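Local coordinates for FAA hydrolase family protein (Pseudomonas aeruginosa, PDB 6J5Y) that probably hydrolyses fumarylpyruvate at a manganese site, here occupied by pyruvate, as a member of the fumarylacetoacetate hydrolase (FAH) superfamily, at residues V60-G65 / G224-R229; G77-E82 / K134-S139; E84-I89 / A140-L145; L112-R117 / E214-A219; W178-T183 / V199-P204. All coordinates share one frame; numbering follows the deposited sequence.

Contact 1 (V60-G65 / G224-R229)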
# COMPACT_ATOMS: atom_id res chain seq x y z
N VAL A 60 -7.24 -6.21 2.67
CA VAL A 60 -8.34 -7.04 2.09
C VAL A 60 -7.91 -7.55 0.71
O VAL A 60 -7.89 -6.83 -0.29
CB VAL A 60 -9.72 -6.36 2.16
CG1 VAL A 60 -9.67 -4.86 2.04
CG2 VAL A 60 -10.74 -6.98 1.22
N PRO A 61 -7.51 -8.84 0.67
CA PRO A 61 -7.11 -9.52 -0.57
C PRO A 61 -8.23 -9.49 -1.61
O PRO A 61 -9.37 -9.74 -1.25
CB PRO A 61 -6.88 -10.98 -0.13
CG PRO A 61 -6.53 -10.86 1.33
CD PRO A 61 -7.41 -9.74 1.84
N VAL A 62 -7.90 -9.14 -2.85
CA VAL A 62 -8.86 -9.09 -3.99
C VAL A 62 -8.33 -10.06 -5.05
O VAL A 62 -7.19 -9.84 -5.51
CB VAL A 62 -9.00 -7.67 -4.54
CG1 VAL A 62 -10.05 -7.61 -5.64
CG2 VAL A 62 -9.30 -6.63 -3.44
N ALA A 63 -9.07 -11.11 -5.39
CA ALA A 63 -8.64 -12.11 -6.40
C ALA A 63 -8.58 -11.42 -7.76
O ALA A 63 -9.38 -10.49 -7.99
CB ALA A 63 -9.59 -13.29 -6.41
N ALA A 64 -7.69 -11.87 -8.65
CA ALA A 64 -7.64 -11.43 -10.07
C ALA A 64 -8.97 -11.81 -10.73
O ALA A 64 -9.41 -12.97 -10.56
CB ALA A 64 -6.46 -12.07 -10.77
N GLY A 65 -9.61 -10.86 -11.41
CA GLY A 65 -10.90 -11.09 -12.10
C GLY A 65 -12.10 -10.84 -11.19
O GLY A 65 -13.25 -11.01 -11.66
N GLY A 224 -0.45 -7.47 -12.66
CA GLY A 224 -1.90 -7.48 -12.93
C GLY A 224 -2.59 -6.26 -12.34
O GLY A 224 -1.97 -5.19 -12.25
N GLU A 225 -3.83 -6.44 -11.92
CA GLU A 225 -4.81 -5.35 -11.72
C GLU A 225 -5.49 -5.52 -10.35
O GLU A 225 -5.50 -6.64 -9.80
CB GLU A 225 -5.83 -5.41 -12.85
CG GLU A 225 -6.68 -6.67 -12.80
CD GLU A 225 -6.06 -7.91 -13.44
OE1 GLU A 225 -6.22 -8.05 -14.67
OE2 GLU A 225 -5.41 -8.73 -12.71
N LEU A 226 -6.11 -4.45 -9.88
CA LEU A 226 -6.86 -4.41 -8.60
C LEU A 226 -8.16 -3.65 -8.84
O LEU A 226 -8.07 -2.44 -9.06
CB LEU A 226 -5.98 -3.71 -7.54
CG LEU A 226 -6.62 -3.51 -6.18
CD1 LEU A 226 -7.01 -4.84 -5.58
CD2 LEU A 226 -5.67 -2.77 -5.25
N SER A 227 -9.30 -4.34 -8.85
CA SER A 227 -10.65 -3.75 -9.08
C SER A 227 -11.41 -3.57 -7.76
O SER A 227 -11.69 -4.56 -7.05
CB SER A 227 -11.43 -4.59 -10.07
OG SER A 227 -12.73 -4.07 -10.28
N VAL A 228 -11.81 -2.33 -7.47
CA VAL A 228 -12.55 -2.00 -6.22
C VAL A 228 -13.70 -1.07 -6.60
O VAL A 228 -13.44 -0.11 -7.32
CB VAL A 228 -11.65 -1.32 -5.17
CG1 VAL A 228 -12.43 -0.92 -3.93
CG2 VAL A 228 -10.45 -2.19 -4.81
N ARG A 229 -14.91 -1.37 -6.15
CA ARG A 229 -16.08 -0.46 -6.26
C ARG A 229 -16.46 -0.01 -4.86
O ARG A 229 -16.59 -0.87 -3.96
CB ARG A 229 -17.27 -1.13 -6.95
CG ARG A 229 -18.51 -0.24 -7.09
CD ARG A 229 -19.64 -0.84 -7.91
NE ARG A 229 -19.47 -2.29 -8.04
CZ ARG A 229 -20.31 -3.14 -8.61
NH1 ARG A 229 -19.98 -4.42 -8.65
NH2 ARG A 229 -21.46 -2.74 -9.12
O HOH W 1 -7.02 -8.34 -8.05
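A water molecule lies between the carbonyl oxygens of Val62 and Glu225, 2.9 Å from Glu225 O and 3.0 Å from Val62 O. It can donate to either, though more acceptors than it has protons lie within its reach. No hydrogen bond runs directly between the two segments, and the water offers a polar link where the chain leaves strand 59-61 and passes over the start of strand 225-231. Beside it the contact is apolar. Val62 directs its side chain at the strand and crosses Leu226 at about a right angle, so that Leu226 CD1 sits against the branch point, 3.6 Å from Val62 CG2 and equally close to Val62 CB. The other methyl, Val62 CG1, lies anti to the backbone N (chi1 -176°) and rests 3.7 Å from the carbonyl oxygen Ser227 O. At the outer end Glu225 bends at chi2, which brings its OE2 to within 4.0 Å of Ala64 CB. Leu226 also packs on Val110 and Leu112, while Ser227 OG turns to Thr67. Thus the two sheets of the FAH-type fold close on each other here through a buried, apolar valine-leucine pair, with hydration rather than direct backbone pairing serving the carbonyls beside it.

Contact 2 (G77-E82 / K134-S139). With MN (manganese (II) ion), chain C; PYR (pyruvic acid), chain B.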
# COMPACT_ATOMS: atom_id res chain seq x y z
N GLY A 77 -15.98 12.91 4.85
CA GLY A 77 -16.55 13.42 3.60
C GLY A 77 -15.56 13.33 2.46
O GLY A 77 -15.95 13.67 1.37
N ASN A 78 -14.31 12.88 2.68
CA ASN A 78 -13.21 13.07 1.70
C ASN A 78 -12.36 11.80 1.69
O ASN A 78 -11.31 11.79 2.37
CB ASN A 78 -12.35 14.29 2.04
CG ASN A 78 -11.42 14.72 0.94
OD1 ASN A 78 -11.43 14.15 -0.15
ND2 ASN A 78 -10.61 15.73 1.21
N TYR A 79 -12.83 10.80 0.95
CA TYR A 79 -12.31 9.42 0.97
C TYR A 79 -11.45 9.25 -0.29
O TYR A 79 -12.04 9.18 -1.39
CB TYR A 79 -13.48 8.45 1.12
CG TYR A 79 -13.18 6.97 1.04
CD1 TYR A 79 -12.22 6.38 1.85
CD2 TYR A 79 -13.91 6.14 0.21
CE1 TYR A 79 -11.96 5.02 1.78
CE2 TYR A 79 -13.69 4.77 0.15
CZ TYR A 79 -12.72 4.21 0.96
OH TYR A 79 -12.46 2.87 0.89
N HIS A 80 -10.13 9.13 -0.11
CA HIS A 80 -9.12 9.12 -1.19
C HIS A 80 -8.61 7.71 -1.52
O HIS A 80 -8.31 6.92 -0.60
CB HIS A 80 -7.94 10.04 -0.89
CG HIS A 80 -8.25 11.47 -1.16
ND1 HIS A 80 -7.30 12.34 -1.68
CD2 HIS A 80 -9.38 12.19 -1.01
CE1 HIS A 80 -7.83 13.55 -1.82
NE2 HIS A 80 -9.11 13.47 -1.43
N TYR A 81 -8.51 7.45 -2.82
CA TYR A 81 -7.73 6.32 -3.38
C TYR A 81 -6.27 6.76 -3.41
O TYR A 81 -6.01 7.98 -3.48
CB TYR A 81 -8.20 5.97 -4.79
CG TYR A 81 -8.11 7.12 -5.76
CD1 TYR A 81 -6.90 7.46 -6.36
CD2 TYR A 81 -9.21 7.92 -6.01
CE1 TYR A 81 -6.80 8.55 -7.21
CE2 TYR A 81 -9.13 8.98 -6.90
CZ TYR A 81 -7.92 9.30 -7.49
OH TYR A 81 -7.83 10.37 -8.34
N GLU A 82 -5.36 5.79 -3.30
CA GLU A 82 -3.90 5.95 -3.55
C GLU A 82 -3.34 4.62 -4.07
O GLU A 82 -3.24 3.69 -3.22
CB GLU A 82 -3.16 6.26 -2.25
CG GLU A 82 -3.54 7.56 -1.56
CD GLU A 82 -2.62 7.94 -0.40
OE1 GLU A 82 -1.73 7.16 -0.08
OE2 GLU A 82 -2.82 9.00 0.21
N LYS A 134 -5.65 6.93 8.43
CA LYS A 134 -4.85 5.93 7.66
C LYS A 134 -5.06 4.50 8.15
O LYS A 134 -4.84 3.57 7.35
CB LYS A 134 -3.36 6.28 7.74
CG LYS A 134 -2.94 7.47 6.90
CD LYS A 134 -3.15 7.19 5.44
CE LYS A 134 -2.44 8.13 4.50
NZ LYS A 134 -2.50 7.59 3.13
N ALA A 135 -5.44 4.28 9.41
CA ALA A 135 -5.31 2.94 10.00
C ALA A 135 -6.70 2.37 10.28
O ALA A 135 -6.85 1.65 11.27
CB ALA A 135 -4.44 3.01 11.23
N PHE A 136 -7.66 2.64 9.40
CA PHE A 136 -9.11 2.37 9.63
C PHE A 136 -9.50 1.08 8.91
O PHE A 136 -8.65 0.43 8.27
CB PHE A 136 -9.95 3.58 9.22
CG PHE A 136 -9.87 3.94 7.76
CD1 PHE A 136 -8.81 4.70 7.27
CD2 PHE A 136 -10.83 3.49 6.87
CE1 PHE A 136 -8.73 5.02 5.92
CE2 PHE A 136 -10.75 3.80 5.52
CZ PHE A 136 -9.71 4.58 5.05
N ASP A 137 -10.76 0.69 9.10
CA ASP A 137 -11.34 -0.61 8.69
C ASP A 137 -11.25 -0.73 7.15
O ASP A 137 -11.61 0.25 6.46
CB ASP A 137 -12.76 -0.75 9.25
CG ASP A 137 -12.81 -0.86 10.76
OD1 ASP A 137 -11.75 -1.17 11.38
OD2 ASP A 137 -13.90 -0.66 11.31
N ARG A 138 -10.69 -1.84 6.68
CA ARG A 138 -10.64 -2.25 5.25
C ARG A 138 -9.97 -1.13 4.45
O ARG A 138 -10.42 -0.84 3.33
CB ARG A 138 -12.05 -2.58 4.78
CG ARG A 138 -12.67 -3.76 5.51
CD ARG A 138 -13.98 -4.20 4.88
NE ARG A 138 -14.27 -5.55 5.31
CZ ARG A 138 -14.43 -6.61 4.52
NH1 ARG A 138 -14.69 -7.79 5.05
NH2 ARG A 138 -14.35 -6.50 3.20
N SER A 139 -8.90 -0.56 4.99
CA SER A 139 -8.21 0.63 4.43
C SER A 139 -7.09 0.20 3.48
O SER A 139 -6.46 1.12 2.91
CB SER A 139 -7.68 1.53 5.51
OG SER A 139 -6.69 0.89 6.30
MN MN C . -0.01 6.09 0.70
C PYR B . 1.49 8.62 0.48
O PYR B . 1.35 7.53 -0.10
OXT PYR B . 2.19 9.55 0.01
CA PYR B . 0.90 8.74 1.65
O3 PYR B . 0.31 7.75 2.10
CB PYR B . 0.92 9.98 2.50
O HOH W 2 1.59 4.98 1.64
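Glu82 and Lys134 meet at the inner end of this contact, beside the manganese, where the atoms are most closely gathered. The two side chains cross at about a right angle, and Lys134 NZ lies 3.3 Å from Glu82 OE2, a salt bridge with a weak hydrogen bond. The carboxylate divides its work: Glu82 OE1 binds the manganese at 2.2 Å, whereas OE2 is shared with Arg117, its stronger partner. Lys134 bends at chi2 and then runs out extended, which carries NZ to 3.0 Å from the keto oxygen O3 of pyruvate; Asp113 and Thr115 also hold this amine.

Farther out the fit is looser. Tyr79 and Phe136 meet at their edges, Phe136 CZ near the plane of the Tyr79 ring and Tyr79 CE1, 4.0 Å from it, near that of Phe136, while the side chains cross at a slant. Ser139 CB lies over one face of the Phe136 ring, 3.5 Å above its centre, because a type II turn folds the chain back from Phe136 to Ser139. The hydroxyl of that serine donates to the carbonyl of Phe136, Ser139 OG to Phe136 O being 2.8 Å. The turn's middle residues, Asp137 and Arg138, are on the solvent side. Touched by both metal and lysine, the keto group of the ligand is probably polarised, and Glu82 links the metal to the amine, which Asp113 holds more closely.

Contact 3 (E84-I89 / A140-L145). With MN (manganese (II) ion), chain C.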
# COMPACT_ATOMS: atom_id res chain seq x y z
N GLU A 84 -0.47 1.92 -5.07
CA GLU A 84 0.90 1.74 -4.51
C GLU A 84 1.43 0.35 -4.87
O GLU A 84 0.63 -0.62 -4.85
CB GLU A 84 0.89 1.94 -2.98
CG GLU A 84 0.17 3.18 -2.50
CD GLU A 84 0.64 3.78 -1.18
OE1 GLU A 84 1.59 3.22 -0.54
OE2 GLU A 84 0.08 4.83 -0.80
N LEU A 85 2.72 0.28 -5.20
CA LEU A 85 3.50 -0.98 -5.19
C LEU A 85 3.66 -1.45 -3.74
O LEU A 85 4.14 -0.66 -2.89
CB LEU A 85 4.85 -0.79 -5.87
CG LEU A 85 5.81 -1.99 -5.80
CD1 LEU A 85 5.35 -3.11 -6.69
CD2 LEU A 85 7.22 -1.56 -6.17
N VAL A 86 3.28 -2.70 -3.50
CA VAL A 86 3.46 -3.38 -2.21
C VAL A 86 4.55 -4.41 -2.39
O VAL A 86 4.48 -5.23 -3.35
CB VAL A 86 2.17 -4.03 -1.66
CG1 VAL A 86 2.41 -4.60 -0.27
CG2 VAL A 86 1.00 -3.05 -1.63
N ALA A 87 5.52 -4.35 -1.49
CA ALA A 87 6.59 -5.35 -1.32
C ALA A 87 6.26 -6.20 -0.09
O ALA A 87 6.00 -5.60 0.98
CB ALA A 87 7.91 -4.64 -1.17
N ALA A 88 6.34 -7.52 -0.23
CA ALA A 88 6.14 -8.48 0.88
C ALA A 88 7.50 -9.01 1.36
O ALA A 88 8.31 -9.46 0.50
CB ALA A 88 5.24 -9.60 0.44
N ILE A 89 7.73 -8.96 2.67
CA ILE A 89 9.00 -9.38 3.33
C ILE A 89 8.99 -10.90 3.50
O ILE A 89 8.05 -11.39 4.12
CB ILE A 89 9.20 -8.68 4.69
CG1 ILE A 89 9.23 -7.15 4.56
CG2 ILE A 89 10.44 -9.23 5.39
CD1 ILE A 89 10.23 -6.62 3.56
N ALA A 140 -6.87 -1.10 3.27
CA ALA A 140 -5.75 -1.59 2.42
C ALA A 140 -6.17 -2.75 1.54
O ALA A 140 -5.71 -3.87 1.73
CB ALA A 140 -4.55 -1.97 3.25
N PRO A 141 -6.97 -2.49 0.47
CA PRO A 141 -7.16 -3.48 -0.58
C PRO A 141 -5.84 -3.84 -1.27
O PRO A 141 -5.00 -2.97 -1.49
CB PRO A 141 -8.14 -2.77 -1.53
CG PRO A 141 -8.86 -1.77 -0.63
CD PRO A 141 -7.72 -1.25 0.22
N ILE A 142 -5.68 -5.09 -1.66
CA ILE A 142 -4.43 -5.58 -2.30
C ILE A 142 -4.76 -6.75 -3.23
O ILE A 142 -5.66 -7.54 -2.90
CB ILE A 142 -3.42 -5.97 -1.21
CG1 ILE A 142 -2.04 -6.25 -1.80
CG2 ILE A 142 -3.93 -7.15 -0.39
CD1 ILE A 142 -0.98 -6.46 -0.74
N GLY A 143 -4.03 -6.85 -4.35
CA GLY A 143 -4.17 -7.94 -5.32
C GLY A 143 -3.38 -9.17 -4.90
O GLY A 143 -2.72 -9.17 -3.86
N PRO A 144 -3.40 -10.24 -5.72
CA PRO A 144 -2.52 -11.39 -5.54
C PRO A 144 -1.04 -11.02 -5.44
O PRO A 144 -0.59 -10.03 -6.01
CB PRO A 144 -2.79 -12.28 -6.76
CG PRO A 144 -3.61 -11.45 -7.71
CD PRO A 144 -4.30 -10.41 -6.87
N LEU A 145 -0.31 -11.80 -4.66
CA LEU A 145 1.13 -11.58 -4.42
C LEU A 145 1.93 -12.28 -5.52
O LEU A 145 1.79 -13.49 -5.67
CB LEU A 145 1.49 -12.10 -3.03
CG LEU A 145 2.89 -11.74 -2.55
CD1 LEU A 145 3.12 -10.24 -2.58
CD2 LEU A 145 3.11 -12.29 -1.15
MN MN C . -0.01 6.09 0.70
O HOH W 2 1.59 4.98 1.64
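Ile142 reaches Val86 with the very end of its side chain, and its torsions explain how. CG1 stands anti to the backbone N (chi1 -170°) and the chain continues extended (chi2 173°), so CD1 becomes a probe that arrives across the valine at about a right angle. Val86 presents its fork to this methyl: Ile142 CD1 is 3.9 Å from Val86 CG1 and 4.0 Å from Val86 CG2, a nearly symmetrical seat. Leu145 uses its branches differently. With its CG trans to the main-chain nitrogen and chi2 at 55°, both terminal methyls turn to one small partner, Leu145 CD1 and CD2 lying 3.7 and 3.8 Å from Ala88 CB.

Strands 79-89 and 140-147 are not direct neighbours; each pairs with strand 105-116, and, consistent with the curl of the sheet, their side chains meet. Phe200 packs on Val86 as well, and Leu12 lies against Ile142 and Leu145.

By strand alternation Glu84, Val86 and Ala88 share a face. Glu84 extends its carboxylate to the manganese, with OE2 at 2.0 Å, while OE1 accepts from the metal-bound water 2 at 2.8 Å and also from Gly202 N. The chemistry implies a strand of two characters: its apolar half is buried without a polar bond to segment 140-145, and its acidic end is fixed in rotation by metal, water and amide.

Contact 4 (L112-R117 / E214-A219). With MN (manganese (II) ion), chain C.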
# COMPACT_ATOMS: atom_id res chain seq x y z
N LEU A 112 -3.92 -0.45 -2.60
CA LEU A 112 -4.58 0.86 -2.42
C LEU A 112 -4.44 1.27 -0.95
O LEU A 112 -4.88 0.52 -0.04
CB LEU A 112 -6.05 0.74 -2.80
CG LEU A 112 -6.37 0.85 -4.29
CD1 LEU A 112 -7.78 0.34 -4.56
CD2 LEU A 112 -6.24 2.30 -4.74
N ASP A 113 -3.85 2.44 -0.73
CA ASP A 113 -3.77 3.05 0.61
C ASP A 113 -5.00 3.95 0.73
O ASP A 113 -4.87 5.19 0.55
CB ASP A 113 -2.41 3.72 0.79
CG ASP A 113 -2.32 4.49 2.09
OD1 ASP A 113 -3.19 4.26 2.97
OD2 ASP A 113 -1.39 5.33 2.21
N MET A 114 -6.15 3.35 1.04
CA MET A 114 -7.43 4.11 1.11
C MET A 114 -7.35 5.02 2.35
O MET A 114 -6.66 4.68 3.33
CB MET A 114 -8.65 3.18 1.13
CG MET A 114 -8.74 2.27 -0.10
SD MET A 114 -8.79 3.22 -1.66
CE MET A 114 -10.20 4.29 -1.38
N THR A 115 -7.85 6.24 2.24
CA THR A 115 -7.47 7.33 3.17
C THR A 115 -8.71 8.17 3.51
O THR A 115 -9.38 8.56 2.57
CB THR A 115 -6.37 8.21 2.55
OG1 THR A 115 -5.22 7.39 2.34
CG2 THR A 115 -5.99 9.38 3.42
N ARG A 116 -9.02 8.40 4.80
CA ARG A 116 -10.02 9.43 5.19
C ARG A 116 -9.24 10.74 5.18
O ARG A 116 -8.66 11.05 6.20
CB ARG A 116 -10.69 9.09 6.52
CG ARG A 116 -11.42 7.75 6.45
CD ARG A 116 -12.32 7.46 7.62
NE ARG A 116 -11.60 7.08 8.82
CZ ARG A 116 -12.15 6.46 9.85
NH1 ARG A 116 -11.41 6.15 10.91
NH2 ARG A 116 -13.43 6.12 9.82
N ARG A 117 -9.13 11.39 4.02
CA ARG A 117 -8.19 12.54 3.80
C ARG A 117 -8.50 13.71 4.75
O ARG A 117 -7.53 14.32 5.27
CB ARG A 117 -8.22 12.97 2.33
CG ARG A 117 -7.27 14.11 1.98
CD ARG A 117 -5.81 13.69 1.96
NE ARG A 117 -5.60 12.75 0.88
CZ ARG A 117 -4.60 11.87 0.77
NH1 ARG A 117 -3.68 11.75 1.71
NH2 ARG A 117 -4.56 11.08 -0.28
N GLU A 214 -18.79 4.61 -7.59
CA GLU A 214 -17.60 4.70 -8.48
C GLU A 214 -16.74 3.44 -8.37
O GLU A 214 -16.59 2.89 -7.25
CB GLU A 214 -16.70 5.88 -8.14
CG GLU A 214 -17.35 7.22 -8.39
CD GLU A 214 -16.38 8.39 -8.39
OE1 GLU A 214 -15.75 8.63 -7.35
OE2 GLU A 214 -16.27 9.06 -9.44
N ARG A 215 -16.11 3.08 -9.48
CA ARG A 215 -15.26 1.89 -9.66
C ARG A 215 -13.83 2.36 -9.88
O ARG A 215 -13.64 3.32 -10.66
CB ARG A 215 -15.76 1.08 -10.87
CG ARG A 215 -15.92 -0.41 -10.63
CD ARG A 215 -16.87 -1.00 -11.67
NE ARG A 215 -16.21 -1.51 -12.87
CZ ARG A 215 -16.74 -1.52 -14.09
NH1 ARG A 215 -16.05 -2.03 -15.10
NH2 ARG A 215 -17.93 -1.00 -14.31
N MET A 216 -12.86 1.70 -9.25
CA MET A 216 -11.41 1.99 -9.39
C MET A 216 -10.76 0.77 -10.04
O MET A 216 -11.19 -0.35 -9.71
CB MET A 216 -10.75 2.20 -8.02
CG MET A 216 -11.08 3.53 -7.36
SD MET A 216 -10.61 3.53 -5.60
CE MET A 216 -11.92 2.55 -4.87
N LEU A 217 -9.76 0.98 -10.90
CA LEU A 217 -8.89 -0.13 -11.40
C LEU A 217 -7.43 0.34 -11.34
O LEU A 217 -7.06 1.27 -12.05
CB LEU A 217 -9.32 -0.53 -12.81
CG LEU A 217 -8.72 -1.82 -13.35
CD1 LEU A 217 -9.24 -3.03 -12.60
CD2 LEU A 217 -8.99 -1.94 -14.84
N GLY A 218 -6.65 -0.29 -10.48
CA GLY A 218 -5.21 -0.08 -10.41
C GLY A 218 -4.49 -1.17 -11.16
O GLY A 218 -5.04 -2.25 -11.30
N ALA A 219 -3.29 -0.88 -11.63
CA ALA A 219 -2.45 -1.88 -12.28
C ALA A 219 -0.99 -1.50 -12.08
O ALA A 219 -0.67 -0.30 -12.01
CB ALA A 219 -2.85 -2.03 -13.71
MN MN C . -0.01 6.09 0.70
O HOH W 2 1.59 4.98 1.64
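Leu112 and Gly218 bring the backbones to a CA-CA distance of 8.1 Å, with no hydrogen bond between them, as expected where the two sheets of the FAH-type fold stack face to face. Strand 105-116 belongs to the larger, curled sheet and strand 215-220 to the five-stranded one. Met216 fills the interval. Its side chain starts toward the opposite segment and spans Leu112 and Met114, its sulfur SD lying 4.4 Å from Leu112 CD1 and its methyl CE 4.3 Å from Met114 CE. Met114 is coiled at all three torsions, each near -60°, and so turns its thioether end back to meet Met216 methyl to methyl. Val163 and Val228 also pack on Met216, completing an apolar layer.

Asp113, between Leu112 and Met114 in the chain, points into the metal site. Thr115 braces this turn of chain: Thr115 OG1 donates to Asp113 O at 2.9 Å, from 43° out of the carbonyl plane, and its methyl CG2 lies over one face of the Arg117 guanidinium, offset toward the rim. Lys54 forms a salt bridge with Asp113 OD1, and Asp113 OD2 binds the manganese at 2.2 Å.

Contact 5 (W178-T183 / V199-P204). With PYR (pyruvic acid), chain B.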
# COMPACT_ATOMS: atom_id res chain seq x y z
N TRP A 178 12.68 7.02 -2.15
CA TRP A 178 13.33 5.80 -1.59
C TRP A 178 12.81 4.58 -2.36
O TRP A 178 11.67 4.21 -2.18
CB TRP A 178 13.10 5.68 -0.08
CG TRP A 178 13.79 6.73 0.73
CD1 TRP A 178 14.84 7.54 0.37
CD2 TRP A 178 13.49 7.06 2.09
NE1 TRP A 178 15.20 8.34 1.41
CE2 TRP A 178 14.39 8.09 2.47
CE3 TRP A 178 12.55 6.59 3.02
CZ2 TRP A 178 14.37 8.64 3.75
CZ3 TRP A 178 12.55 7.13 4.28
CH2 TRP A 178 13.43 8.16 4.63
N SER A 179 13.66 4.00 -3.20
CA SER A 179 13.41 2.73 -3.91
C SER A 179 12.97 1.65 -2.91
O SER A 179 13.15 1.84 -1.70
CB SER A 179 14.68 2.30 -4.63
OG SER A 179 15.70 1.97 -3.68
N VAL A 180 12.50 0.51 -3.40
CA VAL A 180 12.16 -0.65 -2.54
C VAL A 180 13.34 -0.92 -1.61
O VAL A 180 13.12 -1.11 -0.39
CB VAL A 180 11.77 -1.88 -3.37
CG1 VAL A 180 11.69 -3.12 -2.49
CG2 VAL A 180 10.44 -1.66 -4.10
N ALA A 181 14.55 -0.98 -2.17
CA ALA A 181 15.79 -1.35 -1.45
C ALA A 181 16.07 -0.35 -0.32
O ALA A 181 16.38 -0.77 0.77
CB ALA A 181 16.96 -1.40 -2.42
N GLU A 182 16.01 0.93 -0.63
CA GLU A 182 16.14 2.02 0.36
C GLU A 182 15.06 1.93 1.45
O GLU A 182 15.40 2.14 2.64
CB GLU A 182 16.05 3.35 -0.37
CG GLU A 182 17.33 3.74 -1.07
CD GLU A 182 17.12 4.81 -2.12
OE1 GLU A 182 16.23 4.63 -2.96
OE2 GLU A 182 17.81 5.83 -2.07
N THR A 183 13.79 1.72 1.07
CA THR A 183 12.66 1.72 2.05
C THR A 183 12.86 0.54 3.01
O THR A 183 12.63 0.69 4.21
CB THR A 183 11.27 1.73 1.37
OG1 THR A 183 11.06 0.52 0.65
CG2 THR A 183 11.08 2.89 0.42
N VAL A 199 5.16 -3.72 2.88
CA VAL A 199 5.51 -2.28 2.74
C VAL A 199 4.74 -1.74 1.54
O VAL A 199 5.02 -2.17 0.42
CB VAL A 199 7.02 -2.05 2.58
CG1 VAL A 199 7.36 -0.56 2.57
CG2 VAL A 199 7.81 -2.81 3.62
N PHE A 200 3.80 -0.83 1.80
CA PHE A 200 3.16 0.07 0.82
C PHE A 200 4.17 1.20 0.57
O PHE A 200 4.49 1.92 1.50
CB PHE A 200 1.81 0.55 1.38
CG PHE A 200 0.67 -0.43 1.27
CD1 PHE A 200 0.72 -1.66 1.90
CD2 PHE A 200 -0.48 -0.10 0.56
CE1 PHE A 200 -0.34 -2.56 1.80
CE2 PHE A 200 -1.55 -0.99 0.48
CZ PHE A 200 -1.48 -2.21 1.10
N THR A 201 4.70 1.30 -0.64
CA THR A 201 5.87 2.14 -0.96
C THR A 201 5.48 3.59 -1.27
O THR A 201 6.41 4.38 -1.57
CB THR A 201 6.65 1.52 -2.11
OG1 THR A 201 5.77 1.36 -3.23
CG2 THR A 201 7.24 0.19 -1.70
N GLY A 202 4.20 3.93 -1.24
CA GLY A 202 3.72 5.32 -1.45
C GLY A 202 3.01 5.48 -2.78
O GLY A 202 3.08 4.56 -3.64
N THR A 203 2.37 6.63 -2.98
CA THR A 203 1.49 6.85 -4.15
C THR A 203 2.00 8.00 -5.02
O THR A 203 2.46 9.03 -4.52
CB THR A 203 0.04 7.04 -3.68
OG1 THR A 203 -0.79 6.79 -4.82
CG2 THR A 203 -0.21 8.40 -3.06
N PRO A 204 1.93 7.84 -6.36
CA PRO A 204 2.30 8.90 -7.28
C PRO A 204 1.23 10.00 -7.23
O PRO A 204 0.30 9.90 -6.45
CB PRO A 204 2.42 8.20 -8.64
CG PRO A 204 1.58 6.93 -8.52
CD PRO A 204 1.45 6.62 -7.05
C PYR B . 1.49 8.62 0.48
O PYR B . 1.35 7.53 -0.10
OXT PYR B . 2.19 9.55 0.01
CA PYR B . 0.90 8.74 1.65
O3 PYR B . 0.31 7.75 2.10
CB PYR B . 0.92 9.98 2.50
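Thr183 and Thr201 face each other across this contact without a hydrogen bond: the two hydroxyls point to different partners and do not approach each other. The pair joins the first turn of helix 180-190, opened by a capping box, to the end of strand 198-200. Thr183 OG1 turns back to donate to Val180 O at 2.8 Å, a strongly bent approach with a C=O...donor angle of 113°. Thr201 OG1 is taken by Leu85 O on the neighbouring strand, which leaves its methyl as the touching branch: Thr201 CG2 lies 4.4 Å from Val180 CG2. Val199 CG1 comes 4.3 Å from Thr183 OG1, and such approaches are loose.

The capping box fixes where the helix begins. Glu182 N donates almost straight to Ser179 OG, at 173°, while Glu182 OE1 receives both Ser179 N (2.7 Å) and Ser179 OG (2.8 Å) from opposite faces of its carboxylate plane, on the anti side. The start of the helix is thus tied by a ring of reciprocal bonds.

Past Thr201 the chain turns through Gly202, at whose backbone angles (phi 109°) a CB would jam against the preceding carbonyl oxygen, and enters the ligand pocket. There Thr203 N makes a weak bond of 3.2 Å to atom O of pyruvate, a carboxylate oxygen, and Thr203 CG2 touches the same oxygen at 3.5 Å.

Overall arrangement
Three of the five contacts converge on one manganese: contacts 2, 3 and 4 supply Glu82, Glu84 and Asp113 respectively, and share water 2 as a further ligand. Contacts 2 and 4 are the closest pair, their centres about 8 Å apart, and are joined by salt bridges from Lys134 NZ to Asp113 OD2 (2.7 Å) and from Arg117 NH2 to Glu82 OE2 (2.8 Å). Contact 5 lies across the chain's centre from contacts 2 and 4, also reaches pyruvate, and touches contact 3, where Glu84 OE1 meets Gly202 N at 2.8 Å. Contact 1 stands back, the side chain of Leu226 being about 12 Å from the manganese, yet it is tied by backbone bonding to contacts 3 and 4.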